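Local atomic coordinates of VP5 (Halorubrum pleomorphic virus 6, PDB entry 6QGL), a protein that probably mediates fusion of the viral envelope with the membrane of its haloarchaeal host, as the envelope protein of a pleomorphic virus. Residues L145-D150 and N219-T224; E125-L130 and Q225-S230; T373-P378 and D406-Y411. All coordinates share one frame; numbering follows the deposited sequence.

Contact 1: residues L145-D150 and N219-T224; sequences LSYITD and NTVDGT
Strand 219-221 opens a two-stranded beta hairpin, and its outer edge meets the short, weakly bonded helix at about 145-148 and the loop that follows. Asn219 comes first. Its CG lies anti to the backbone N (chi1 -169°), which carries the amide to the backbone of the other segment. The amide bonds there with both ends. ND2 donates to Ile148 O at 3.0 Å, almost straight at 167° and in the plane of the carbonyl. OD1 accepts from Asp150 N at 3.0 Å. Two bonds to one flat group set its flip and tie it to the backbone of Ile148 and Asp150.

Thr220 adds a backbone bond, with its N donating to Asp150 O at 3.1 Å. Water-mediated links lie beside it. One water joins Asp150 O to Thr220 OG1, and another gives its hydrogens to Asp150 OD2 and Thr220 O. The other carboxylate oxygen, Asp150 OD1, is held by Gly152 N.

Val221 supplies the apolar part. Its CG1 meets Tyr147 CE2 at 4.1 Å and Ile148 CD1 at 4.2 Å. The Val221 and Ile148 side chains run side by side, whereas Tyr147 crosses Val221 at about a right angle. Val54 of helix 43-66 also touches Val221.

The type I' turn from Val221 to Thr224 then reverses the chain. In it Asp222 lies alongside Tyr147 and bonds through OD2 to Ser51 OG. A third water accepts from Asp222 N and donates to Tyr147 O, and Tyr147 OH rests 3.5 Å from Asp222 CB.

Contact 2: residues E125-L130 and Q225-S230; sequences ETVREL and QYMKFS
Strand 224-226, the second of a beta hairpin, leads through Lys228 at the N-cap into helix 229-257. At this exit Tyr226 and Met227 pack on one side of the long helix 97-140. Three helix residues receive them: Thr126, Val127 and Leu130. Thr126 and Leu130 are one helical turn apart, and both direct their CB toward the other segment.

Thr126 slides past both partners in the opposite direction. Its CG2 is anti to the backbone N, and this methyl does the touching. It meets Met227 CG at 3.8 Å and Tyr226 CE2 at 3.9 Å. The hydroxyl takes no part in this packing and bonds instead to Ser122 O and Asn61.

Met227 crosses Leu130 at about a right angle. Its chain is extended at chi2 and bent at chi3 (73°). SD comes 3.5 Å from Leu130 CD2, and the terminal CE lies 4.3 Å from Val127 CG2. Phe186 of strand 180-189 also packs on Val127, Leu130 and Met227, so the methionine lies among apolar groups.

The Tyr226 side chain crosses Leu130 obliquely. Its CG occupies the crowded position between the backbone N and the carbonyl carbon (chi1 84°). Met227 CG lies over one face of the ring, toward the rim. The phenol oxygen passes beside Leu130, 3.6 Å from CD1.

A water sits at the edge of the Tyr226 ring, in its plane. It accepts from Tyr226 OH at 3.0 Å and donates to Thr126 O and to Glu129 OE1. Glu129 OE1 also forms a salt bridge with Arg57 of helix 43-66. The direct contact is therefore apolar, and the hydroxyl of the buried Tyr226 bonds to a water whose other two bonds go to the helix. The Glu129 charge probably polarises that water, and Arg57 would temper the effect.

Contact 3: residues T373-P378 and D406-Y411; sequences TITSEP and DGTWSY
Trp409 fills the tight part of this contact. Its CG is anti to the carbonyl carbon, and the indole turns one face to the chain from Ser376 to Pro378. Two CH-pi contacts reach this face. Glu377 CA stands 3.7 Å from the centroid of the six-membered ring, and Pro378 CD stands 3.9 Å from that of the five-membered ring. Both are close to the ring normal, at 11° and 6°. At the base of the side chain, Ile374 CG1 packs 3.6 Å from Trp409 CB. Ile384 of strand 382-388 touches both Ile374 and Pro378.

The backbone here is an antiparallel beta ladder between strands 371-374 and 409-412, part of a small three-stranded sheet. Ile374 and Trp409 form a hydrogen-bonded pair. Ile374 N donates to Trp409 O at 2.8 Å, nearly along the C=O axis, and Trp409 N donates back to Ile374 O at 3.0 Å. Thr373 and Ser410 are the next, non-hydrogen-bonded pair.

The face of the sheet carrying Thr373 and Ser410 is looser. Thr373 OG1 is 4.0 Å from Ser410 CB, and Thr373 CG2 is 3.9 Å from Thr408 CB. Thr408 OG1 is bonded to Asn404 instead. Beyond the Ile374 and Trp409 pair the chains run into loop, where Thr375 and Gly407 are exposed. The Glu377 side chain passes over the same indole face, its carboxylate turned 38° from the ring plane and OE2 3.6 Å from Trp409 CZ2.

In the fold
Contacts 1 and 2 adjoin, with centres 11 Å apart. They share the two-stranded hairpin 219-221 and 224-226, joined by a probable hydrogen bond from Asn219 N to Tyr226 O. Their other segments are also consecutive, on helix 97-140 and helix 145-148. Along the chain, contact 2 opens first and closes last, with contact 1 between. Together they fasten the hairpin along the C-terminal part of the long helix and the short helix after it, within the N-terminal part of the envelope protein. Contact 3 follows later in the chain. Its centre is 27 Å from that of contact 1 and 32 Å from that of contact 2. It belongs to a separate, strand-rich region and touches neither.

Contact 1: residues L145-D150 and N219-T224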
ATOM      1  N   LEU A 145     -19.307  15.095 -17.698  1.00 57.98           N
ATOM      2  CA  LEU A 145     -19.407  14.119 -16.613  1.00 57.00           C
ATOM      3  C   LEU A 145     -18.846  12.770 -17.034  1.00 61.03           C
ATOM      4  O   LEU A 145     -18.341  12.034 -16.187  1.00 60.55           O
ATOM      5  CB  LEU A 145     -20.857  13.955 -16.144  1.00 57.26           C
ATOM      6  CG  LEU A 145     -21.432  15.069 -15.280  1.00 61.88           C
ATOM      7  CD1 LEU A 145     -22.921  14.950 -15.196  1.00 62.78           C
ATOM      8  CD2 LEU A 145     -20.852  15.047 -13.879  1.00 63.59           C
ATOM      9  N   SER A 146     -18.901  12.462 -18.349  1.00 58.02           N
ATOM     10  CA  SER A 146     -18.364  11.237 -18.947  1.00 58.33           C
ATOM     11  C   SER A 146     -16.859  11.099 -18.689  1.00 61.31           C
ATOM     12  O   SER A 146     -16.325   9.992 -18.774  1.00 61.40           O
ATOM     13  CB  SER A 146     -18.644  11.209 -20.446  1.00 63.49           C
ATOM     14  OG  SER A 146     -17.999  12.279 -21.116  1.00 72.65           O
ATOM     15  N   TYR A 147     -16.180  12.215 -18.363  1.00 56.98           N
ATOM     16  CA  TYR A 147     -14.754  12.195 -18.068  1.00 56.57           C
ATOM     17  C   TYR A 147     -14.454  11.659 -16.662  1.00 59.70           C
ATOM     18  O   TYR A 147     -13.506  10.885 -16.501  1.00 59.73           O
ATOM     19  CB  TYR A 147     -14.105  13.583 -18.271  1.00 57.65           C
ATOM     20  CG  TYR A 147     -12.605  13.544 -18.072  1.00 59.61           C
ATOM     21  CD1 TYR A 147     -11.757  13.139 -19.100  1.00 62.65           C
ATOM     22  CD2 TYR A 147     -12.038  13.814 -16.827  1.00 59.59           C
ATOM     23  CE1 TYR A 147     -10.382  13.031 -18.902  1.00 63.72           C
ATOM     24  CE2 TYR A 147     -10.666  13.704 -16.617  1.00 60.78           C
ATOM     25  CZ  TYR A 147      -9.840  13.323 -17.661  1.00 68.73           C
ATOM     26  OH  TYR A 147      -8.485  13.235 -17.472  1.00 70.17           O
ATOM     27  N   ILE A 148     -15.227  12.104 -15.650  1.00 55.16           N
ATOM     28  CA  ILE A 148     -15.017  11.784 -14.235  1.00 53.99           C
ATOM     29  C   ILE A 148     -15.898  10.617 -13.714  1.00 57.62           C
ATOM     30  O   ILE A 148     -15.481   9.921 -12.786  1.00 56.76           O
ATOM     31  CB  ILE A 148     -15.164  13.087 -13.384  1.00 56.70           C
ATOM     32  CG1 ILE A 148     -14.551  12.939 -11.968  1.00 56.47           C
ATOM     33  CG2 ILE A 148     -16.607  13.615 -13.329  1.00 57.54           C
ATOM     34  CD1 ILE A 148     -13.029  12.735 -11.920  1.00 61.84           C
ATOM     35  N   THR A 149     -17.098  10.416 -14.279  1.00 54.56           N
ATOM     36  CA  THR A 149     -17.972   9.318 -13.863  1.00 54.15           C
ATOM     37  C   THR A 149     -18.316   8.457 -15.072  1.00 59.78           C
ATOM     38  O   THR A 149     -19.281   8.742 -15.783  1.00 60.33           O
ATOM     39  CB  THR A 149     -19.214   9.810 -13.091  1.00 58.05           C
ATOM     40  OG1 THR A 149     -19.973  10.695 -13.913  1.00 57.69           O
ATOM     41  CG2 THR A 149     -18.881  10.458 -11.755  1.00 54.49           C
ATOM     42  N   ASP A 150     -17.491   7.430 -15.330  1.00 57.06           N
ATOM     43  CA  ASP A 150     -17.710   6.487 -16.429  1.00 58.30           C
ATOM     44  C   ASP A 150     -17.840   5.083 -15.856  1.00 62.42           C
ATOM     45  O   ASP A 150     -16.857   4.507 -15.384  1.00 61.91           O
ATOM     46  CB  ASP A 150     -16.600   6.566 -17.498  1.00 60.91           C
ATOM     47  CG  ASP A 150     -16.782   5.644 -18.699  1.00 72.02           C
ATOM     48  OD1 ASP A 150     -17.817   4.934 -18.763  1.00 73.10           O
ATOM     49  OD2 ASP A 150     -15.896   5.634 -19.575  1.00 78.46           O
ATOM     50  N   ASN A 219     -14.905   2.519 -11.584  1.00 58.50           N
ATOM     51  CA  ASN A 219     -14.950   3.767 -12.344  1.00 57.94           C
ATOM     52  C   ASN A 219     -13.733   3.821 -13.275  1.00 62.65           C
ATOM     53  O   ASN A 219     -12.659   3.343 -12.904  1.00 62.39           O
ATOM     54  CB  ASN A 219     -14.934   4.975 -11.397  1.00 55.85           C
ATOM     55  CG  ASN A 219     -15.238   6.317 -12.040  1.00 69.86           C
ATOM     56  OD1 ASN A 219     -15.740   6.418 -13.167  1.00 62.78           O
ATOM     57  ND2 ASN A 219     -14.951   7.385 -11.317  1.00 58.81           N
ATOM     58  N   THR A 220     -13.905   4.397 -14.480  1.00 59.78           N
ATOM     59  CA  THR A 220     -12.826   4.552 -15.460  1.00 60.41           C
ATOM     60  C   THR A 220     -12.610   6.043 -15.727  1.00 63.13           C
ATOM     61  O   THR A 220     -13.492   6.702 -16.274  1.00 62.65           O
ATOM     62  CB  THR A 220     -13.085   3.721 -16.734  1.00 70.61           C
ATOM     63  OG1 THR A 220     -13.442   2.384 -16.374  1.00 71.33           O
ATOM     64  CG2 THR A 220     -11.878   3.685 -17.665  1.00 70.47           C
ATOM     65  N   VAL A 221     -11.458   6.580 -15.291  1.00 59.17           N
ATOM     66  CA  VAL A 221     -11.097   7.992 -15.475  1.00 58.77           C
ATOM     67  C   VAL A 221      -9.727   8.044 -16.147  1.00 64.49           C
ATOM     68  O   VAL A 221      -8.735   7.633 -15.540  1.00 64.46           O
ATOM     69  CB  VAL A 221     -11.123   8.817 -14.153  1.00 61.08           C
ATOM     70  CG1 VAL A 221     -10.724  10.276 -14.396  1.00 60.84           C
ATOM     71  CG2 VAL A 221     -12.482   8.734 -13.467  1.00 59.86           C
ATOM     72  N   ASP A 222      -9.682   8.535 -17.403  1.00 62.51           N
ATOM     73  CA  ASP A 222      -8.469   8.655 -18.219  1.00 63.96           C
ATOM     74  C   ASP A 222      -7.697   7.313 -18.293  1.00 68.81           C
ATOM     75  O   ASP A 222      -6.508   7.243 -17.972  1.00 69.34           O
ATOM     76  CB  ASP A 222      -7.596   9.836 -17.727  1.00 65.80           C
ATOM     77  CG  ASP A 222      -6.440  10.222 -18.630  1.00 79.98           C
ATOM     78  OD1 ASP A 222      -6.648  10.311 -19.861  1.00 82.48           O
ATOM     79  OD2 ASP A 222      -5.334  10.459 -18.103  1.00 86.55           O
ATOM     80  N   GLY A 223      -8.421   6.250 -18.653  1.00 65.10           N
ATOM     81  CA  GLY A 223      -7.879   4.900 -18.786  1.00 65.87           C
ATOM     82  C   GLY A 223      -7.590   4.145 -17.500  1.00 68.40           C
ATOM     83  O   GLY A 223      -7.281   2.950 -17.552  1.00 69.28           O
ATOM     84  N   THR A 224      -7.683   4.827 -16.339  1.00 62.41           N
ATOM     85  CA  THR A 224      -7.432   4.250 -15.016  1.00 60.78           C
ATOM     86  C   THR A 224      -8.724   3.707 -14.427  1.00 62.72           C
ATOM     87  O   THR A 224      -9.702   4.447 -14.306  1.00 61.51           O
ATOM     88  CB  THR A 224      -6.775   5.297 -14.092  1.00 67.68           C
ATOM     89  OG1 THR A 224      -5.586   5.796 -14.708  1.00 71.05           O
ATOM     90  CG2 THR A 224      -6.451   4.753 -12.706  1.00 64.11           C
TER
HETATM   91  O   HOH W   1     -11.987   9.683 -18.508  1.00 58.11           O
HETATM   92  O   HOH W   2     -16.212   1.786 -15.671  1.00 48.44           O
HETATM   93  O   HOH W   3     -13.624   7.534 -18.924  1.00 62.65           O

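Contact 2: residues E125-L130 and Q225-S230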
ATOM      1  N   GLU A 125     -13.636   8.109   1.967  1.00 51.34           N
ATOM      2  CA  GLU A 125     -12.859   9.224   1.422  1.00 51.74           C
ATOM      3  C   GLU A 125     -12.745   9.149  -0.107  1.00 55.15           C
ATOM      4  O   GLU A 125     -12.881  10.179  -0.768  1.00 55.11           O
ATOM      5  CB  GLU A 125     -11.476   9.321   2.089  1.00 53.71           C
ATOM      6  CG  GLU A 125     -10.751  10.637   1.834  1.00 65.62           C
ATOM      7  CD  GLU A 125     -11.526  11.912   2.113  1.00 85.86           C
ATOM      8  OE1 GLU A 125     -12.094  12.040   3.224  1.00 83.16           O
ATOM      9  OE2 GLU A 125     -11.564  12.787   1.218  1.00 76.94           O
ATOM     10  N   THR A 126     -12.523   7.934  -0.662  1.00 50.85           N
ATOM     11  CA  THR A 126     -12.411   7.700  -2.111  1.00 50.22           C
ATOM     12  C   THR A 126     -13.704   8.158  -2.799  1.00 54.30           C
ATOM     13  O   THR A 126     -13.676   8.906  -3.777  1.00 54.23           O
ATOM     14  CB  THR A 126     -12.139   6.197  -2.387  1.00 54.87           C
ATOM     15  OG1 THR A 126     -10.999   5.761  -1.643  1.00 53.28           O
ATOM     16  CG2 THR A 126     -11.944   5.892  -3.868  1.00 52.72           C
ATOM     17  N   VAL A 127     -14.826   7.718  -2.236  1.00 50.86           N
ATOM     18  CA  VAL A 127     -16.194   7.942  -2.678  1.00 50.77           C
ATOM     19  C   VAL A 127     -16.624   9.416  -2.470  1.00 54.33           C
ATOM     20  O   VAL A 127     -17.308   9.960  -3.336  1.00 54.06           O
ATOM     21  CB  VAL A 127     -17.076   6.879  -1.974  1.00 54.88           C
ATOM     22  CG1 VAL A 127     -18.550   7.042  -2.278  1.00 55.24           C
ATOM     23  CG2 VAL A 127     -16.622   5.492  -2.386  1.00 54.55           C
ATOM     24  N   ARG A 128     -16.167  10.074  -1.377  1.00 50.85           N
ATOM     25  CA  ARG A 128     -16.439  11.499  -1.116  1.00 51.13           C
ATOM     26  C   ARG A 128     -15.669  12.368  -2.091  1.00 54.18           C
ATOM     27  O   ARG A 128     -16.181  13.405  -2.510  1.00 54.61           O
ATOM     28  CB  ARG A 128     -16.037  11.907   0.310  1.00 51.96           C
ATOM     29  CG  ARG A 128     -17.120  11.689   1.337  1.00 61.24           C
ATOM     30  CD  ARG A 128     -16.950  12.535   2.597  1.00 70.64           C
ATOM     31  NE  ARG A 128     -15.788  12.201   3.436  1.00 77.43           N
ATOM     32  CZ  ARG A 128     -15.762  11.224   4.337  1.00 85.92           C
ATOM     33  NH1 ARG A 128     -14.658  10.982   5.027  1.00 73.06           N
ATOM     34  NH2 ARG A 128     -16.825  10.456   4.523  1.00 68.88           N
ATOM     35  N   GLU A 129     -14.425  11.956  -2.425  1.00 49.59           N
ATOM     36  CA  GLU A 129     -13.544  12.648  -3.363  1.00 49.54           C
ATOM     37  C   GLU A 129     -14.169  12.637  -4.748  1.00 53.38           C
ATOM     38  O   GLU A 129     -14.231  13.691  -5.375  1.00 53.67           O
ATOM     39  CB  GLU A 129     -12.149  12.007  -3.385  1.00 50.77           C
ATOM     40  CG  GLU A 129     -11.137  12.714  -4.270  1.00 58.34           C
ATOM     41  CD  GLU A 129      -9.787  12.028  -4.317  1.00 72.47           C
ATOM     42  OE1 GLU A 129      -9.733  10.852  -4.744  1.00 65.70           O
ATOM     43  OE2 GLU A 129      -8.784  12.667  -3.926  1.00 62.50           O
ATOM     44  N   LEU A 130     -14.667  11.464  -5.209  1.00 49.49           N
ATOM     45  CA  LEU A 130     -15.327  11.345  -6.512  1.00 49.47           C
ATOM     46  C   LEU A 130     -16.488  12.331  -6.612  1.00 54.75           C
ATOM     47  O   LEU A 130     -16.600  13.014  -7.627  1.00 55.10           O
ATOM     48  CB  LEU A 130     -15.784   9.903  -6.814  1.00 49.18           C
ATOM     49  CG  LEU A 130     -16.537   9.672  -8.144  1.00 54.01           C
ATOM     50  CD1 LEU A 130     -15.710  10.100  -9.355  1.00 54.46           C
ATOM     51  CD2 LEU A 130     -16.954   8.239  -8.291  1.00 56.23           C
ATOM     52  N   GLN A 225      -8.717   2.418 -14.048  1.00 58.83           N
ATOM     53  CA  GLN A 225      -9.849   1.748 -13.412  1.00 57.42           C
ATOM     54  C   GLN A 225      -9.607   1.742 -11.911  1.00 60.04           C
ATOM     55  O   GLN A 225      -8.571   1.253 -11.464  1.00 60.47           O
ATOM     56  CB  GLN A 225     -10.010   0.301 -13.921  1.00 59.85           C
ATOM     57  CG  GLN A 225     -10.429   0.177 -15.383  1.00 71.94           C
ATOM     58  CD  GLN A 225     -10.483  -1.247 -15.906  1.00 90.83           C
ATOM     59  OE1 GLN A 225     -10.834  -1.482 -17.063  1.00 86.92           O
ATOM     60  NE2 GLN A 225     -10.139  -2.235 -15.088  1.00 85.14           N
ATOM     61  N   TYR A 226     -10.537   2.311 -11.134  1.00 54.56           N
ATOM     62  CA  TYR A 226     -10.435   2.341  -9.674  1.00 52.82           C
ATOM     63  C   TYR A 226     -11.811   2.131  -9.049  1.00 55.66           C
ATOM     64  O   TYR A 226     -12.775   1.946  -9.794  1.00 55.73           O
ATOM     65  CB  TYR A 226      -9.686   3.601  -9.168  1.00 53.36           C
ATOM     66  CG  TYR A 226     -10.510   4.863  -9.002  1.00 54.08           C
ATOM     67  CD1 TYR A 226     -11.148   5.457 -10.088  1.00 56.07           C
ATOM     68  CD2 TYR A 226     -10.559   5.524  -7.776  1.00 53.99           C
ATOM     69  CE1 TYR A 226     -11.881   6.634  -9.943  1.00 55.86           C
ATOM     70  CE2 TYR A 226     -11.277   6.709  -7.623  1.00 54.47           C
ATOM     71  CZ  TYR A 226     -11.936   7.260  -8.710  1.00 61.20           C
ATOM     72  OH  TYR A 226     -12.644   8.430  -8.556  1.00 61.23           O
ATOM     73  N   MET A 227     -11.898   2.091  -7.693  1.00 51.37           N
ATOM     74  CA  MET A 227     -13.126   1.818  -6.927  1.00 50.35           C
ATOM     75  C   MET A 227     -13.656   0.424  -7.279  1.00 54.76           C
ATOM     76  O   MET A 227     -14.868   0.204  -7.252  1.00 54.73           O
ATOM     77  CB  MET A 227     -14.217   2.854  -7.235  1.00 52.61           C
ATOM     78  CG  MET A 227     -14.064   4.158  -6.533  1.00 55.33           C
ATOM     79  SD  MET A 227     -15.248   5.321  -7.251  1.00 59.02           S
ATOM     80  CE  MET A 227     -16.789   4.706  -6.560  1.00 55.52           C
ATOM     81  N   LYS A 228     -12.750  -0.499  -7.652  1.00 51.69           N
ATOM     82  CA  LYS A 228     -13.082  -1.857  -8.065  1.00 52.15           C
ATOM     83  C   LYS A 228     -13.695  -2.642  -6.923  1.00 55.57           C
ATOM     84  O   LYS A 228     -13.054  -2.812  -5.882  1.00 54.71           O
ATOM     85  CB  LYS A 228     -11.830  -2.577  -8.592  1.00 55.47           C
ATOM     86  CG  LYS A 228     -11.486  -2.276 -10.043  1.00 63.54           C
ATOM     87  CD  LYS A 228     -10.074  -2.696 -10.356  1.00 72.95           C
ATOM     88  CE  LYS A 228      -9.870  -3.068 -11.796  1.00 86.57           C
ATOM     89  NZ  LYS A 228      -8.457  -3.452 -12.054  1.00 98.15           N
ATOM     90  N   PHE A 229     -14.946  -3.104  -7.107  1.00 52.38           N
ATOM     91  CA  PHE A 229     -15.624  -3.906  -6.091  1.00 51.85           C
ATOM     92  C   PHE A 229     -14.845  -5.190  -5.826  1.00 55.83           C
ATOM     93  O   PHE A 229     -14.704  -5.566  -4.672  1.00 54.92           O
ATOM     94  CB  PHE A 229     -17.077  -4.218  -6.481  1.00 54.35           C
ATOM     95  CG  PHE A 229     -17.745  -5.220  -5.565  1.00 56.07           C
ATOM     96  CD1 PHE A 229     -18.256  -4.827  -4.333  1.00 58.23           C
ATOM     97  CD2 PHE A 229     -17.833  -6.562  -5.922  1.00 59.41           C
ATOM     98  CE1 PHE A 229     -18.856  -5.754  -3.481  1.00 59.50           C
ATOM     99  CE2 PHE A 229     -18.435  -7.490  -5.067  1.00 62.44           C
ATOM    100  CZ  PHE A 229     -18.961  -7.076  -3.862  1.00 59.65           C
ATOM    101  N   SER A 230     -14.335  -5.848  -6.884  1.00 53.39           N
ATOM    102  CA  SER A 230     -13.552  -7.079  -6.778  1.00 54.03           C
ATOM    103  C   SER A 230     -12.312  -6.896  -5.887  1.00 57.74           C
ATOM    104  O   SER A 230     -11.988  -7.800  -5.121  1.00 57.04           O
ATOM    105  CB  SER A 230     -13.159  -7.591  -8.160  1.00 58.68           C
ATOM    106  OG  SER A 230     -12.187  -6.763  -8.777  1.00 66.49           O
TER
HETATM  107  O   HOH W   4     -11.737   9.379  -5.844  1.00 55.32           O

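Contact 3: residues T373-P378 and D406-Y411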
ATOM      1  N   THR A 373      17.089  15.707 -26.054  1.00 70.56           N
ATOM      2  CA  THR A 373      15.852  14.950 -26.256  1.00 72.92           C
ATOM      3  C   THR A 373      15.997  13.502 -25.782  1.00 78.20           C
ATOM      4  O   THR A 373      16.997  12.849 -26.080  1.00 76.75           O
ATOM      5  CB  THR A 373      15.360  15.059 -27.716  1.00 82.71           C
ATOM      6  OG1 THR A 373      15.484  16.408 -28.170  1.00 82.07           O
ATOM      7  CG2 THR A 373      13.913  14.603 -27.888  1.00 83.52           C
ATOM      8  N   ILE A 374      14.984  13.014 -25.043  1.00 77.10           N
ATOM      9  CA  ILE A 374      14.899  11.643 -24.523  1.00 77.78           C
ATOM     10  C   ILE A 374      13.720  10.917 -25.197  1.00 85.95           C
ATOM     11  O   ILE A 374      12.740  11.572 -25.555  1.00 86.88           O
ATOM     12  CB  ILE A 374      14.871  11.597 -22.968  1.00 79.81           C
ATOM     13  CG1 ILE A 374      13.658  12.362 -22.383  1.00 81.03           C
ATOM     14  CG2 ILE A 374      16.198  12.120 -22.393  1.00 78.58           C
ATOM     15  CD1 ILE A 374      13.343  12.113 -20.911  1.00 86.78           C
ATOM     16  N   THR A 375      13.828   9.589 -25.407  1.00 84.83           N
ATOM     17  CA  THR A 375      12.800   8.808 -26.115  1.00 87.96           C
ATOM     18  C   THR A 375      11.864   7.997 -25.183  1.00 94.61           C
ATOM     19  O   THR A 375      11.114   7.138 -25.660  1.00 96.44           O
ATOM     20  CB  THR A 375      13.443   7.914 -27.195  1.00 95.81           C
ATOM     21  OG1 THR A 375      14.279   6.938 -26.575  1.00 94.56           O
ATOM     22  CG2 THR A 375      14.234   8.705 -28.226  1.00 93.14           C
ATOM     23  N   SER A 376      11.887   8.288 -23.871  1.00 91.04           N
ATOM     24  CA  SER A 376      11.039   7.633 -22.868  1.00 91.99           C
ATOM     25  C   SER A 376      10.640   8.622 -21.777  1.00 96.37           C
ATOM     26  O   SER A 376      11.304   9.645 -21.616  1.00 94.71           O
ATOM     27  CB  SER A 376      11.744   6.422 -22.263  1.00 94.88           C
ATOM     28  OG  SER A 376      11.675   5.305 -23.133  1.00105.88           O
ATOM     29  N   GLU A 377       9.541   8.337 -21.051  1.00 94.81           N
ATOM     30  CA  GLU A 377       9.040   9.209 -19.986  1.00 94.53           C
ATOM     31  C   GLU A 377       9.995   9.247 -18.780  1.00 96.38           C
ATOM     32  O   GLU A 377      10.345   8.185 -18.254  1.00 95.08           O
ATOM     33  CB  GLU A 377       7.609   8.810 -19.563  1.00 97.77           C
ATOM     34  CG  GLU A 377       6.939   9.794 -18.608  1.00108.22           C
ATOM     35  CD  GLU A 377       5.448  10.018 -18.784  1.00126.39           C
ATOM     36  OE1 GLU A 377       4.702   9.024 -18.945  1.00119.56           O
ATOM     37  OE2 GLU A 377       5.022  11.195 -18.737  1.00117.62           O
ATOM     38  N   PRO A 378      10.428  10.458 -18.341  1.00 92.42           N
ATOM     39  CA  PRO A 378      11.310  10.538 -17.164  1.00 90.72           C
ATOM     40  C   PRO A 378      10.565  10.125 -15.895  1.00 95.82           C
ATOM     41  O   PRO A 378       9.375  10.423 -15.754  1.00 96.96           O
ATOM     42  CB  PRO A 378      11.733  12.009 -17.134  1.00 91.81           C
ATOM     43  CG  PRO A 378      10.638  12.735 -17.814  1.00 97.81           C
ATOM     44  CD  PRO A 378      10.103  11.804 -18.862  1.00 94.65           C
ATOM     45  N   ASP A 406       5.263  13.332 -29.136  1.00118.30           N
ATOM     46  CA  ASP A 406       5.821  12.476 -30.183  1.00118.35           C
ATOM     47  C   ASP A 406       6.373  11.176 -29.563  1.00119.50           C
ATOM     48  O   ASP A 406       6.899  10.311 -30.269  1.00119.62           O
ATOM     49  CB  ASP A 406       6.952  13.253 -30.894  1.00118.66           C
ATOM     50  CG  ASP A 406       7.536  12.619 -32.147  1.00131.10           C
ATOM     51  OD1 ASP A 406       6.941  11.646 -32.659  1.00134.59           O
ATOM     52  OD2 ASP A 406       8.578  13.111 -32.631  1.00135.35           O
ATOM     53  N   GLY A 407       6.226  11.051 -28.249  1.00113.29           N
ATOM     54  CA  GLY A 407       6.771   9.940 -27.482  1.00110.78           C
ATOM     55  C   GLY A 407       8.178  10.294 -27.042  1.00109.95           C
ATOM     56  O   GLY A 407       8.932   9.435 -26.575  1.00107.75           O
ATOM     57  N   THR A 408       8.529  11.589 -27.211  1.00104.67           N
ATOM     58  CA  THR A 408       9.815  12.199 -26.884  1.00101.09           C
ATOM     59  C   THR A 408       9.633  13.397 -25.948  1.00103.16           C
ATOM     60  O   THR A 408       8.645  14.127 -26.060  1.00104.55           O
ATOM     61  CB  THR A 408      10.554  12.646 -28.163  1.00107.76           C
ATOM     62  OG1 THR A 408       9.743  13.572 -28.890  1.00108.84           O
ATOM     63  CG2 THR A 408      10.957  11.478 -29.060  1.00106.78           C
ATOM     64  N   TRP A 409      10.598  13.597 -25.035  1.00 96.45           N
ATOM     65  CA  TRP A 409      10.629  14.708 -24.082  1.00 94.89           C
ATOM     66  C   TRP A 409      11.913  15.506 -24.293  1.00 93.88           C
ATOM     67  O   TRP A 409      12.961  14.908 -24.549  1.00 91.85           O
ATOM     68  CB  TRP A 409      10.554  14.199 -22.634  1.00 93.09           C
ATOM     69  CG  TRP A 409       9.196  13.733 -22.208  1.00 96.37           C
ATOM     70  CD1 TRP A 409       8.318  14.399 -21.405  1.00100.27           C
ATOM     71  CD2 TRP A 409       8.579  12.478 -22.525  1.00 97.75           C
ATOM     72  NE1 TRP A 409       7.178  13.649 -21.225  1.00101.65           N
ATOM     73  CE2 TRP A 409       7.314  12.463 -21.898  1.00103.44           C
ATOM     74  CE3 TRP A 409       8.974  11.359 -23.279  1.00 99.34           C
ATOM     75  CZ2 TRP A 409       6.434  11.378 -22.012  1.00104.53           C
ATOM     76  CZ3 TRP A 409       8.094  10.296 -23.411  1.00102.75           C
ATOM     77  CH2 TRP A 409       6.844  10.307 -22.776  1.00104.88           C
ATOM     78  N   SER A 410      11.840  16.845 -24.193  1.00 88.47           N
ATOM     79  CA  SER A 410      13.015  17.695 -24.383  1.00 85.67           C
ATOM     80  C   SER A 410      13.215  18.740 -23.278  1.00 86.85           C
ATOM     81  O   SER A 410      12.256  19.134 -22.613  1.00 87.68           O
ATOM     82  CB  SER A 410      12.998  18.351 -25.764  1.00 89.93           C
ATOM     83  OG  SER A 410      12.195  19.519 -25.809  1.00 99.62           O
ATOM     84  N   TYR A 411      14.474  19.182 -23.096  1.00 80.05           N
ATOM     85  CA  TYR A 411      14.890  20.207 -22.135  1.00 78.43           C
ATOM     86  C   TYR A 411      15.940  21.116 -22.787  1.00 80.03           C
ATOM     87  O   TYR A 411      16.817  20.620 -23.495  1.00 78.41           O
ATOM     88  CB  TYR A 411      15.427  19.575 -20.826  1.00 78.19           C
ATOM     89  CG  TYR A 411      16.023  20.576 -19.855  1.00 79.08           C
ATOM     90  CD1 TYR A 411      15.208  21.353 -19.036  1.00 82.17           C
ATOM     91  CD2 TYR A 411      17.400  20.762 -19.773  1.00 78.28           C
ATOM     92  CE1 TYR A 411      15.749  22.297 -18.164  1.00 82.53           C
ATOM     93  CE2 TYR A 411      17.952  21.700 -18.901  1.00 78.90           C
ATOM     94  CZ  TYR A 411      17.122  22.467 -18.100  1.00 87.33           C
ATOM     95  OH  TYR A 411      17.666  23.392 -17.242  1.00 88.13           O
TER